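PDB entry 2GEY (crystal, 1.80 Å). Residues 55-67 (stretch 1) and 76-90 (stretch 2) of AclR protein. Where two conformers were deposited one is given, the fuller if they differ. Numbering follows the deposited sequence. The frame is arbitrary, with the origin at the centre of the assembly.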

ATOM      1  N   LEU A  55     -11.389  -5.214  16.036  1.00 28.60           N
ATOM      2  CA  LEU A  55     -12.099  -6.475  16.215  1.00 28.73           C
ATOM      3  C   LEU A  55     -13.551  -6.263  16.647  1.00 28.76           C
ATOM      4  O   LEU A  55     -14.446  -6.990  16.217  1.00 29.37           O
ATOM      5  N   LYS A  56     -13.796  -5.263  17.487  1.00 28.39           N
ATOM      6  CA  LYS A  56     -15.164  -4.944  17.903  1.00 28.22           C
ATOM      7  C   LYS A  56     -16.032  -4.463  16.731  1.00 27.66           C
ATOM      8  O   LYS A  56     -17.192  -4.850  16.606  1.00 26.69           O
ATOM      9  N   ALA A  57     -15.457  -3.623  15.877  1.00 26.83           N
ATOM     10  CA  ALA A  57     -16.179  -3.051  14.741  1.00 26.59           C
ATOM     11  C   ALA A  57     -16.430  -4.098  13.654  1.00 26.14           C
ATOM     12  O   ALA A  57     -17.489  -4.091  13.008  1.00 25.98           O
ATOM     13  N   PHE A  58     -15.451  -4.990  13.483  1.00 25.52           N
ATOM     14  CA  PHE A  58     -15.445  -6.012  12.435  1.00 25.17           C
ATOM     15  C   PHE A  58     -15.224  -7.413  13.035  1.00 24.72           C
ATOM     16  O   PHE A  58     -14.196  -8.051  12.787  1.00 24.38           O
ATOM     17  N   PRO A  59     -16.209  -7.901  13.808  1.00 24.75           N
ATOM     18  CA  PRO A  59     -16.047  -9.117  14.626  1.00 24.76           C
ATOM     19  C   PRO A  59     -15.848 -10.419  13.851  1.00 24.73           C
ATOM     20  O   PRO A  59     -15.429 -11.422  14.441  1.00 24.83           O
ATOM     21  N   ASP A  60     -16.157 -10.401  12.558  1.00 24.14           N
ATOM     22  CA  ASP A  60     -16.031 -11.576  11.705  1.00 24.33           C
ATOM     23  C   ASP A  60     -14.892 -11.430  10.702  1.00 23.91           C
ATOM     24  O   ASP A  60     -14.846 -12.137   9.692  1.00 23.63           O
ATOM     25  N   LEU A  61     -13.964 -10.518  10.968  1.00 23.64           N
ATOM     26  CA  LEU A  61     -12.949 -10.207   9.971  1.00 23.76           C
ATOM     27  C   LEU A  61     -12.112 -11.439   9.633  1.00 23.71           C
ATOM     28  O   LEU A  61     -11.921 -12.334  10.471  1.00 23.41           O
ATOM     29  N   GLN A  62     -11.653 -11.492   8.391  1.00 23.60           N
ATOM     30  CA  GLN A  62     -10.782 -12.566   7.921  1.00 24.00           C
ATOM     31  C   GLN A  62      -9.635 -11.971   7.130  1.00 24.58           C
ATOM     32  O   GLN A  62      -9.841 -11.057   6.326  1.00 24.86           O
ATOM     33  N   LEU A  63      -8.433 -12.473   7.390  1.00 24.74           N
ATOM     34  CA  LEU A  63      -7.228 -12.078   6.671  1.00 25.36           C
ATOM     35  C   LEU A  63      -6.914 -13.115   5.622  1.00 25.89           C
ATOM     36  O   LEU A  63      -6.797 -14.302   5.944  1.00 25.37           O
ATOM     37  N   GLU A  64      -6.767 -12.674   4.379  1.00 26.29           N
ATOM     38  CA  GLU A  64      -6.281 -13.541   3.319  1.00 27.00           C
ATOM     39  C   GLU A  64      -4.866 -13.121   2.964  1.00 26.82           C
ATOM     40  O   GLU A  64      -4.633 -11.972   2.577  1.00 25.67           O
ATOM     41  N   VAL A  65      -3.921 -14.050   3.102  1.00 26.53           N
ATOM     42  CA  VAL A  65      -2.534 -13.768   2.738  1.00 26.26           C
ATOM     43  C   VAL A  65      -2.387 -13.926   1.223  1.00 26.03           C
ATOM     44  O   VAL A  65      -2.492 -15.030   0.671  1.00 25.59           O
ATOM     45  N   LYS A  66      -2.188 -12.807   0.545  1.00 25.97           N
ATOM     46  CA  LYS A  66      -2.010 -12.806  -0.905  1.00 26.34           C
ATOM     47  C   LYS A  66      -0.578 -13.150  -1.285  1.00 26.40           C
ATOM     48  O   LYS A  66      -0.317 -13.755  -2.340  1.00 26.78           O
ATOM     49  N   SER A  67       0.362 -12.718  -0.457  1.00 26.00           N
ATOM     50  CA  SER A  67       1.763 -13.050  -0.668  0.50 25.92           C
ATOM     51  C   SER A  67       2.523 -12.977   0.645  1.00 26.01           C
ATOM     52  O   SER A  67       2.171 -12.220   1.540  1.00 25.45           O
ATOM     53  N   ALA A  76       7.501 -10.281   5.267  1.00 23.81           N
ATOM     54  CA  ALA A  76       6.468  -9.335   4.827  1.00 23.84           C
ATOM     55  C   ALA A  76       5.276 -10.101   4.253  1.00 23.95           C
ATOM     56  O   ALA A  76       5.452 -11.060   3.486  1.00 24.52           O
ATOM     57  N   LEU A  77       4.076  -9.667   4.622  1.00 23.83           N
ATOM     58  CA  LEU A  77       2.842 -10.305   4.191  1.00 24.73           C
ATOM     59  C   LEU A  77       1.968  -9.251   3.553  1.00 24.32           C
ATOM     60  O   LEU A  77       1.731  -8.203   4.157  1.00 25.05           O
ATOM     61  N   ARG A  78       1.496  -9.534   2.352  1.00 24.39           N
ATOM     62  CA  ARG A  78       0.493  -8.710   1.698  1.00 24.82           C
ATOM     63  C   ARG A  78      -0.850  -9.390   1.956  1.00 24.91           C
ATOM     64  O   ARG A  78      -1.060 -10.547   1.572  1.00 24.50           O
ATOM     65  N   ILE A  79      -1.746  -8.653   2.600  1.00 25.15           N
ATOM     66  CA  ILE A  79      -2.967  -9.207   3.160  1.00 25.35           C
ATOM     67  C   ILE A  79      -4.189  -8.411   2.709  1.00 25.56           C
ATOM     68  O   ILE A  79      -4.152  -7.179   2.675  1.00 25.30           O
ATOM     69  N   THR A  80      -5.260  -9.126   2.378  1.00 25.27           N
ATOM     70  CA  THR A  80      -6.563  -8.525   2.142  1.00 25.02           C
ATOM     71  C   THR A  80      -7.475  -8.908   3.297  1.00 25.07           C
ATOM     72  O   THR A  80      -7.578 -10.086   3.653  1.00 25.03           O
ATOM     73  N   VAL A  81      -8.105  -7.904   3.895  1.00 24.66           N
ATOM     74  CA  VAL A  81      -9.045  -8.119   4.990  1.00 24.73           C
ATOM     75  C   VAL A  81     -10.461  -7.964   4.464  1.00 24.66           C
ATOM     76  O   VAL A  81     -10.747  -7.030   3.709  1.00 23.81           O
ATOM     77  N   THR A  82     -11.335  -8.889   4.850  1.00 24.11           N
ATOM     78  CA  THR A  82     -12.765  -8.781   4.559  1.00 24.37           C
ATOM     79  C   THR A  82     -13.554  -8.983   5.839  1.00 24.17           C
ATOM     80  O   THR A  82     -13.152  -9.754   6.704  1.00 23.24           O
ATOM     81  N   ALA A  83     -14.673  -8.279   5.959  1.00 24.49           N
ATOM     82  CA  ALA A  83     -15.473  -8.337   7.166  1.00 25.14           C
ATOM     83  C   ALA A  83     -16.850  -7.746   6.929  1.00 25.51           C
ATOM     84  O   ALA A  83     -17.137  -7.224   5.852  1.00 25.04           O
ATOM     85  N   THR A  84     -17.681  -7.823   7.963  1.00 26.25           N
ATOM     86  CA  THR A  84     -18.954  -7.111   7.993  1.00 26.84           C
ATOM     87  C   THR A  84     -18.837  -5.989   9.023  1.00 26.93           C
ATOM     88  O   THR A  84     -18.239  -6.175  10.088  1.00 26.21           O
ATOM     89  N   HIS A  85     -19.416  -4.833   8.711  1.00 27.07           N
ATOM     90  CA  HIS A  85     -19.379  -3.688   9.612  1.00 27.52           C
ATOM     91  C   HIS A  85     -20.510  -3.818  10.635  1.00 27.79           C
ATOM     92  O   HIS A  85     -21.660  -3.461  10.355  1.00 27.44           O
ATOM     93  N   GLN A  86     -20.163  -4.342  11.811  1.00 28.29           N
ATOM     94  CA  GLN A  86     -21.134  -4.662  12.861  1.00 28.93           C
ATOM     95  C   GLN A  86     -21.048  -3.743  14.079  1.00 29.21           C
ATOM     96  O   GLN A  86     -21.999  -3.678  14.862  1.00 28.86           O
ATOM     97  N   GLY A  87     -19.927  -3.050  14.254  1.00 29.34           N
ATOM     98  CA  GLY A  87     -19.763  -2.106  15.368  1.00 30.16           C
ATOM     99  C   GLY A  87     -19.333  -0.735  14.884  1.00 30.48           C
ATOM    100  O   GLY A  87     -18.781  -0.609  13.795  1.00 30.09           O
ATOM    101  N   GLU A  88     -19.596   0.298  15.686  1.00 31.17           N
ATOM    102  CA  GLU A  88     -19.227   1.657  15.300  0.50 31.28           C
ATOM    103  C   GLU A  88     -17.729   1.733  14.999  1.00 31.42           C
ATOM    104  O   GLU A  88     -16.903   1.159  15.709  1.00 31.25           O
ATOM    105  N   PHE A  89     -17.394   2.435  13.918  1.00 31.42           N
ATOM    106  CA  PHE A  89     -16.011   2.600  13.502  1.00 31.96           C
ATOM    107  C   PHE A  89     -15.813   3.968  12.864  1.00 32.54           C
ATOM    108  O   PHE A  89     -16.584   4.366  11.992  1.00 32.30           O
ATOM    109  N   MET A  90     -14.775   4.677  13.311  1.00 33.63           N
ATOM    110  CA  MET A  90     -14.475   6.042  12.862  1.00 34.61           C
ATOM    111  C   MET A  90     -15.695   6.959  12.917  1.00 34.44           C
ATOM    112  O   MET A  90     -15.901   7.786  12.029  1.00 34.77           O
TER

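Two antiparallel strands, 62-67 and 76-84, set the frame, and the residues that cover the most surface are Arg78, Phe58 and Ala57.

Arg78 lies on the face shared by Gln62, Glu64, Thr80, Thr82 and Ser67. Its chain runs t, t, p, and the last turn folds the guanidinium back over the bulge where the register slips between Val65 and Ser67. One face of the guanidinium is covered by Lys66, whose CB sits 3.3 Å from Arg78 NH1. Lys66 (m, m, m, t) starts toward the partner strand, but its end leads away, and Lys66 NZ forms a salt bridge with Glu64 OE2 at 3.3 Å. Ser67, chi1 p, brings OG within 3.4 Å of Arg78 CB; water 3 donates to that OG and to Ala76 O, tying the two strands together.

The other face is apolar and interdigitated. Leu63 (m, p) places CG 3.8 Å from Ile79 CG2 and 4.3 Å from Val81 CG2, while Val65 CG2 stands 4.2 Å from Leu77 CD2.

Beyond the strands, Phe58 takes over. Its CB points sideways, yet the m rotamer carries the ring nearer stretch 2. Phe58 CB meets Ala83 CB at 3.7 Å, and the ring edge turns to the face of Phe89 (t), with Phe58 CE2 3.7 Å from Phe89 CG. Ala57 CB fits beside the same Phe89 ring, 3.7 Å from Phe89 CD1. Across from it, Gly87 must stay bare: an ideal CB there would lie 2.7 Å from Lys56 O.

Asp60, chi1 p, is the polar clamp. Asp60 OD1 accepts from Thr84 N at 2.8 Å and Asp60 OD2 from Thr84 OG1 at 2.6 Å, so one carboxylate holds both backbone and side chain of Thr84. At the margin, water 1 bridges Lys56 NZ to Glu88 O.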

ATOM      1  CB  LEU A  55     -11.357  -7.345  17.232  1.00 29.15           C
ATOM      2  CG  LEU A  55     -11.637  -8.847  17.271  1.00 29.51           C
ATOM      3  CD1 LEU A  55     -11.698  -9.459  15.889  1.00 30.12           C
ATOM      4  CD2 LEU A  55     -10.553  -9.527  18.113  1.00 29.55           C
ATOM      5  CB  LYS A  56     -15.151  -3.877  18.998  1.00 28.76           C
ATOM      6  CG  LYS A  56     -16.497  -3.666  19.638  1.00 29.46           C
ATOM      7  CD  LYS A  56     -16.522  -2.462  20.579  1.00 30.36           C
ATOM      8  CE  LYS A  56     -17.953  -2.001  20.840  1.00 31.85           C
ATOM      9  NZ  LYS A  56     -18.626  -1.472  19.595  1.00 33.20           N
ATOM     10  CB  ALA A  57     -15.406  -1.884  14.170  1.00 26.59           C
ATOM     11  CB  PHE A  58     -14.360  -5.663  11.423  1.00 25.09           C
ATOM     12  CG  PHE A  58     -14.477  -4.262  10.894  1.00 25.13           C
ATOM     13  CD1 PHE A  58     -15.522  -3.922  10.050  1.00 24.78           C
ATOM     14  CD2 PHE A  58     -13.575  -3.274  11.277  1.00 25.74           C
ATOM     15  CE1 PHE A  58     -15.659  -2.629   9.572  1.00 24.72           C
ATOM     16  CE2 PHE A  58     -13.703  -1.972  10.794  1.00 25.62           C
ATOM     17  CZ  PHE A  58     -14.751  -1.654   9.947  1.00 24.69           C
ATOM     18  CB  PRO A  59     -17.347  -9.172  15.425  1.00 24.92           C
ATOM     19  CG  PRO A  59     -18.328  -8.419  14.630  1.00 25.20           C
ATOM     20  CD  PRO A  59     -17.551  -7.314  13.979  1.00 24.84           C
ATOM     21  CB  ASP A  60     -17.350 -11.828  10.971  1.00 24.49           C
ATOM     22  CG  ASP A  60     -17.777 -10.665  10.088  1.00 25.78           C
ATOM     23  OD1 ASP A  60     -17.075  -9.629  10.012  1.00 25.53           O
ATOM     24  OD2 ASP A  60     -18.844 -10.789   9.465  1.00 29.42           O
ATOM     25  CB  LEU A  61     -12.064  -9.038  10.408  1.00 23.63           C
ATOM     26  CG  LEU A  61     -11.177  -9.237  11.639  1.00 24.49           C
ATOM     27  CD1 LEU A  61      -9.863  -9.936  11.281  1.00 25.07           C
ATOM     28  CD2 LEU A  61     -10.902  -7.885  12.302  1.00 24.14           C
ATOM     29  CB  GLN A  62     -11.571 -13.552   7.045  1.00 24.01           C
ATOM     30  CG  GLN A  62     -12.557 -14.401   7.815  1.00 23.99           C
ATOM     31  CD  GLN A  62     -11.862 -15.450   8.658  1.00 24.93           C
ATOM     32  OE1 GLN A  62     -11.339 -16.435   8.127  1.00 24.12           O
ATOM     33  NE2 GLN A  62     -11.843 -15.241   9.978  1.00 22.30           N
ATOM     34  CB  LEU A  63      -6.031 -11.991   7.614  1.00 25.22           C
ATOM     35  CG  LEU A  63      -5.896 -10.742   8.476  1.00 25.76           C
ATOM     36  CD1 LEU A  63      -7.108 -10.535   9.339  1.00 27.60           C
ATOM     37  CD2 LEU A  63      -4.643 -10.857   9.319  1.00 26.66           C
ATOM     38  CB  GLU A  64      -7.153 -13.458   2.073  1.00 27.59           C
ATOM     39  CG  GLU A  64      -6.669 -14.409   0.982  1.00 28.14           C
ATOM     40  CD  GLU A  64      -7.388 -14.255  -0.339  1.00 30.76           C
ATOM     41  OE1 GLU A  64      -8.280 -13.389  -0.455  1.00 35.88           O
ATOM     42  OE2 GLU A  64      -7.034 -15.002  -1.283  1.00 36.64           O
ATOM     43  CB  VAL A  65      -1.540 -14.665   3.515  1.00 26.05           C
ATOM     44  CG1 VAL A  65      -0.106 -14.383   3.087  1.00 26.84           C
ATOM     45  CG2 VAL A  65      -1.729 -14.459   5.020  1.00 26.89           C
ATOM     46  CB  LYS A  66      -2.376 -11.439  -1.482  1.00 26.64           C
ATOM     47  CG  LYS A  66      -3.790 -10.953  -1.160  1.00 28.37           C
ATOM     48  CD  LYS A  66      -4.882 -11.901  -1.625  1.00 30.58           C
ATOM     49  CE  LYS A  66      -4.959 -12.026  -3.120  1.00 32.66           C
ATOM     50  NZ  LYS A  66      -6.191 -12.788  -3.554  1.00 33.69           N
ATOM     51  CB  SER A  67       2.408 -12.113  -1.703  0.50 25.80           C
ATOM     52  OG  SER A  67       2.860 -10.908  -1.104  0.50 23.73           O
ATOM     53  CB  ALA A  76       7.022  -8.377   3.785  1.00 24.16           C
ATOM     54  CB  LEU A  77       2.081 -10.902   5.369  1.00 24.96           C
ATOM     55  CG  LEU A  77       2.835 -11.996   6.133  1.00 26.58           C
ATOM     56  CD1 LEU A  77       3.676 -11.376   7.231  1.00 28.80           C
ATOM     57  CD2 LEU A  77       1.860 -12.980   6.717  1.00 27.10           C
ATOM     58  CB  ARG A  78       0.776  -8.591   0.200  1.00 24.74           C
ATOM     59  CG  ARG A  78      -0.238  -7.714  -0.537  1.00 24.93           C
ATOM     60  CD  ARG A  78       0.252  -7.281  -1.912  1.00 25.90           C
ATOM     61  NE  ARG A  78       0.711  -8.413  -2.718  1.00 26.34           N
ATOM     62  CZ  ARG A  78      -0.075  -9.197  -3.446  1.00 26.24           C
ATOM     63  NH1 ARG A  78      -1.373  -9.000  -3.507  1.00 26.85           N
ATOM     64  NH2 ARG A  78       0.451 -10.190  -4.132  1.00 28.60           N
ATOM     65  CB  ILE A  79      -2.892  -9.188   4.700  1.00 25.59           C
ATOM     66  CG1 ILE A  79      -1.783 -10.133   5.181  1.00 26.61           C
ATOM     67  CG2 ILE A  79      -4.241  -9.558   5.324  1.00 25.71           C
ATOM     68  CD1 ILE A  79      -1.347  -9.910   6.601  1.00 26.98           C
ATOM     69  CB  THR A  80      -7.156  -9.003   0.810  1.00 25.32           C
ATOM     70  OG1 THR A  80      -6.304  -8.565  -0.259  1.00 26.84           O
ATOM     71  CG2 THR A  80      -8.582  -8.451   0.607  1.00 25.52           C
ATOM     72  CB  VAL A  81      -8.828  -7.118   6.141  1.00 25.15           C
ATOM     73  CG1 VAL A  81      -9.793  -7.414   7.293  1.00 25.49           C
ATOM     74  CG2 VAL A  81      -7.383  -7.166   6.623  1.00 25.62           C
ATOM     75  CB  THR A  82     -13.224  -9.785   3.492  1.00 24.67           C
ATOM     76  OG1 THR A  82     -12.912 -11.119   3.899  1.00 26.06           O
ATOM     77  CG2 THR A  82     -12.539  -9.497   2.164  1.00 25.27           C
ATOM     78  CB  ALA A  83     -14.780  -7.569   8.279  1.00 25.05           C
ATOM     79  CB  THR A  84     -20.108  -8.049   8.389  1.00 27.09           C
ATOM     80  OG1 THR A  84     -19.984  -9.279   7.671  1.00 30.61           O
ATOM     81  CG2 THR A  84     -21.427  -7.428   8.046  1.00 27.80           C
ATOM     82  CB  HIS A  85     -19.480  -2.369   8.826  1.00 27.48           C
ATOM     83  CG  HIS A  85     -19.342  -1.145   9.680  1.00 27.55           C
ATOM     84  ND1 HIS A  85     -19.876   0.076   9.327  1.00 27.53           N
ATOM     85  CD2 HIS A  85     -18.743  -0.961  10.880  1.00 28.03           C
ATOM     86  CE1 HIS A  85     -19.602   0.962  10.270  1.00 27.99           C
ATOM     87  NE2 HIS A  85     -18.924   0.355  11.227  1.00 27.87           N
ATOM     88  CB  GLN A  86     -20.951  -6.109  13.340  1.00 29.35           C
ATOM     89  CG  GLN A  86     -21.065  -7.182  12.263  1.00 31.09           C
ATOM     90  CD  GLN A  86     -22.480  -7.398  11.739  1.00 35.56           C
ATOM     91  OE1 GLN A  86     -22.697  -8.230  10.856  1.00 39.41           O
ATOM     92  NE2 GLN A  86     -23.446  -6.663  12.276  1.00 37.07           N
ATOM     93  CB  GLU A  88     -19.616   2.680  16.377  0.50 31.49           C
ATOM     94  CG  GLU A  88     -19.565   4.135  15.890  0.50 31.53           C
ATOM     95  CD  GLU A  88     -19.937   5.148  16.963  0.50 31.97           C
ATOM     96  OE1 GLU A  88     -19.258   6.194  17.058  0.50 33.46           O
ATOM     97  OE2 GLU A  88     -20.924   4.921  17.695  0.50 32.85           O
ATOM     98  CB  PHE A  89     -15.619   1.498  12.517  1.00 31.36           C
ATOM     99  CG  PHE A  89     -14.143   1.406  12.278  1.00 30.93           C
ATOM    100  CD1 PHE A  89     -13.292   0.993  13.292  1.00 31.19           C
ATOM    101  CD2 PHE A  89     -13.599   1.741  11.052  1.00 30.32           C
ATOM    102  CE1 PHE A  89     -11.926   0.911  13.084  1.00 31.08           C
ATOM    103  CE2 PHE A  89     -12.231   1.664  10.833  1.00 31.20           C
ATOM    104  CZ  PHE A  89     -11.393   1.245  11.850  1.00 31.00           C
ATOM    105  CB  MET A  90     -13.909   6.030  11.443  1.00 34.87           C
ATOM    106  CG  MET A  90     -12.679   5.175  11.272  1.00 36.05           C
ATOM    107  SD  MET A  90     -11.912   5.345   9.652  1.00 38.85           S
ATOM    108  CE  MET A  90     -13.314   5.247   8.558  1.00 38.66           C
TER
HETATM  109  O   HOH W   1     -17.195  -0.815  17.373  1.00 34.38           O
HETATM  110  O   HOH W   2     -10.255 -12.029   3.433  1.00 24.64           O
HETATM  111  O   HOH W   3       4.909 -10.349   0.598  1.00 25.31           O